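Local coordinates for protein GCN5-related N-acetyltransferase (Ralstonia eutropha JMP134, PDB 2Q0Y) that probably transfers acyl groups, most likely acetyl from acetyl-CoA, to an as yet undefined acceptor, as other members of the GNAT acetyltransferase family do, at residues Arg111-Phe116 with Met139-Thr144. Numbering follows the deposited sequence.
Sequences RAEAEF and MGWSPT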
loop_
_atom_site.group_PDB
_atom_site.type_symbol
_atom_site.label_atom_id
_atom_site.label_comp_id
_atom_site.label_asym_id
_atom_site.label_seq_id
_atom_site.Cartn_x
_atom_site.Cartn_y
_atom_site.Cartn_z
ATOM N N ARG A 111 -12.274 -8.066 -15.045
ATOM C CA ARG A 111 -13.332 -8.278 -14.052
ATOM C C ARG A 111 -13.058 -7.518 -12.754
ATOM O O ARG A 111 -13.972 -6.944 -12.162
ATOM C CB ARG A 111 -13.527 -9.751 -13.705
ATOM C CG ARG A 111 -14.299 -10.561 -14.721
ATOM C CD ARG A 111 -15.843 -10.582 -14.473
ATOM N NE ARG A 111 -16.498 -9.267 -14.566
ATOM C CZ ARG A 111 -16.596 -8.520 -15.679
ATOM N NH1 ARG A 111 -16.090 -8.926 -16.850
ATOM N NH2 ARG A 111 -17.214 -7.340 -15.625
ATOM N N ALA A 112 -11.815 -7.550 -12.298
ATOM C CA ALA A 112 -11.436 -6.845 -11.078
ATOM C C ALA A 112 -11.598 -5.346 -11.234
ATOM O O ALA A 112 -12.169 -4.685 -10.354
ATOM C CB ALA A 112 -9.995 -7.186 -10.684
ATOM N N GLU A 113 -11.080 -4.795 -12.323
ATOM C CA GLU A 113 -11.211 -3.356 -12.565
ATOM C C GLU A 113 -12.690 -2.930 -12.686
ATOM O O GLU A 113 -13.078 -1.888 -12.166
ATOM C CB GLU A 113 -10.444 -2.930 -13.799
ATOM C CG GLU A 113 -8.930 -3.100 -13.639
ATOM C CD GLU A 113 -8.141 -2.731 -14.883
ATOM O OE1 GLU A 113 -8.691 -2.118 -15.827
ATOM O OE2 GLU A 113 -6.959 -3.113 -14.919
ATOM N N ALA A 114 -13.502 -3.745 -13.353
ATOM C CA ALA A 114 -14.934 -3.456 -13.507
ATOM C C ALA A 114 -15.661 -3.477 -12.164
ATOM O O ALA A 114 -16.578 -2.688 -11.941
ATOM C CB ALA A 114 -15.573 -4.442 -14.449
ATOM N N GLU A 115 -15.255 -4.394 -11.285
ATOM C CA GLU A 115 -15.811 -4.466 -9.944
ATOM C C GLU A 115 -15.494 -3.187 -9.170
ATOM O O GLU A 115 -16.369 -2.619 -8.536
ATOM C CB GLU A 115 -15.293 -5.706 -9.218
ATOM C CG GLU A 115 -15.850 -5.881 -7.842
ATOM C CD GLU A 115 -17.336 -6.214 -7.836
ATOM O OE1 GLU A 115 -17.832 -6.739 -8.844
ATOM O OE2 GLU A 115 -18.003 -5.939 -6.803
ATOM N N PHE A 116 -14.255 -2.704 -9.263
ATOM C CA PHE A 116 -13.896 -1.427 -8.640
ATOM C C PHE A 116 -14.741 -0.275 -9.208
ATOM O O PHE A 116 -15.196 0.593 -8.465
ATOM C CB PHE A 116 -12.405 -1.099 -8.833
ATOM C CG PHE A 116 -11.464 -1.945 -8.016
ATOM C CD1 PHE A 116 -11.789 -2.382 -6.732
ATOM C CD2 PHE A 116 -10.230 -2.276 -8.532
ATOM C CE1 PHE A 116 -10.911 -3.152 -6.002
ATOM C CE2 PHE A 116 -9.340 -3.064 -7.794
ATOM C CZ PHE A 116 -9.690 -3.492 -6.531
HETATM N N MSE A 139 -2.349 -2.635 -20.063
HETATM C CA MSE A 139 -3.681 -2.320 -19.576
HETATM C C MSE A 139 -3.763 -0.965 -18.852
HETATM O O MSE A 139 -4.777 -0.669 -18.224
HETATM C CB MSE A 139 -4.160 -3.431 -18.656
HETATM C CG MSE A 139 -4.342 -4.794 -19.335
HETATM SE SE MSE A 139 -5.085 -6.054 -18.038
HETATM C CE MSE A 139 -6.831 -5.185 -17.824
ATOM N N GLY A 140 -2.709 -0.153 -18.949
ATOM C CA GLY A 140 -2.755 1.231 -18.477
ATOM C C GLY A 140 -2.342 1.441 -17.037
ATOM O O GLY A 140 -2.630 2.493 -16.440
ATOM N N TRP A 141 -1.663 0.441 -16.472
ATOM C CA TRP A 141 -1.093 0.539 -15.136
ATOM C C TRP A 141 0.290 1.204 -15.222
ATOM O O TRP A 141 1.033 1.006 -16.198
ATOM C CB TRP A 141 -1.002 -0.828 -14.457
ATOM C CG TRP A 141 -2.354 -1.418 -14.170
ATOM C CD1 TRP A 141 -3.201 -2.003 -15.061
ATOM C CD2 TRP A 141 -3.007 -1.468 -12.901
ATOM N NE1 TRP A 141 -4.352 -2.406 -14.423
ATOM C CE2 TRP A 141 -4.266 -2.063 -13.098
ATOM C CE3 TRP A 141 -2.661 -1.021 -11.608
ATOM C CZ2 TRP A 141 -5.169 -2.262 -12.049
ATOM C CZ3 TRP A 141 -3.550 -1.213 -10.585
ATOM C CH2 TRP A 141 -4.793 -1.825 -10.804
ATOM N N SER A 142 0.593 2.029 -14.221
ATOM C CA SER A 142 1.869 2.747 -14.156
ATOM C C SER A 142 2.622 2.400 -12.882
ATOM O O SER A 142 2.016 2.277 -11.828
ATOM C CB SER A 142 1.654 4.260 -14.155
ATOM O OG SER A 142 0.964 4.692 -15.308
ATOM N N PRO A 143 3.949 2.324 -12.959
ATOM C CA PRO A 143 4.764 2.194 -11.759
ATOM C C PRO A 143 4.544 3.362 -10.820
ATOM O O PRO A 143 4.377 4.500 -11.288
ATOM C CB PRO A 143 6.199 2.236 -12.299
ATOM C CG PRO A 143 6.097 1.859 -13.680
ATOM C CD PRO A 143 4.784 2.386 -14.163
ATOM N N THR A 144 4.542 3.080 -9.515
ATOM C CA THR A 144 4.431 4.108 -8.497
ATOM C C THR A 144 5.802 4.406 -7.894
ATOM O O THR A 144 6.804 3.814 -8.267
ATOM C CB THR A 144 3.458 3.752 -7.370
ATOM O OG1 THR A 144 4.067 2.828 -6.448
ATOM C CG2 THR A 144 2.157 3.178 -7.924
#
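Glu113 of helix 104-118 reaches across to Trp141 and selenomethionine Met139, and its side chain makes all the close approaches from the helix. From CB, which leaves the helix toward the facing segment, CG lies beside the backbone N (chi1 -66°) and the chain then runs extended, carrying the carboxylate over a gap that at its narrowest still leaves 10.3 Å between CA of Glu113 and CA of Met139. CG skirts the benzene part of the indole, 4.2 Å from CZ2 of Trp141. CD comes within 4.0 Å of the selenomethionine methyl, CE of Met139. OE2 takes the indole N-H: Trp141 NE1 lies 2.7 Å from Glu113 OE2, and the N-H...O angle of 147° makes the bond moderately bent. On the tryptophan side OE2 sits at the ring edge, close to the indole plane; on the glutamate side NE1 comes from above the carboxylate plane, the two flat groups being tilted 55° apart. The same OE2 also touches CE of Met139, at 3.6 Å. OE1 forms a salt bridge with Lys149 of the second subunit, whose NZ also donates a hydrogen bond to the carbonyl O of Met139, so the two carboxylate oxygens are gripped by different chains; the nearby positive charge probably favours the ionised glutamate. Trp141 is buried, packing on Met109 and Ile90, while Met139 lies against helix 104-118. Between them Gly140, with positive phi, is the C-prime residue of the Schellman motif ending helix 133-138. The contact thus ties helix 104-118 to the turn from helix 133-138 into strand 142-150, the C-terminal helix-to-strand connection of the GNAT fold, beside a dimer interface where Ser142 and Pro143 continue the sheet into the second subunit.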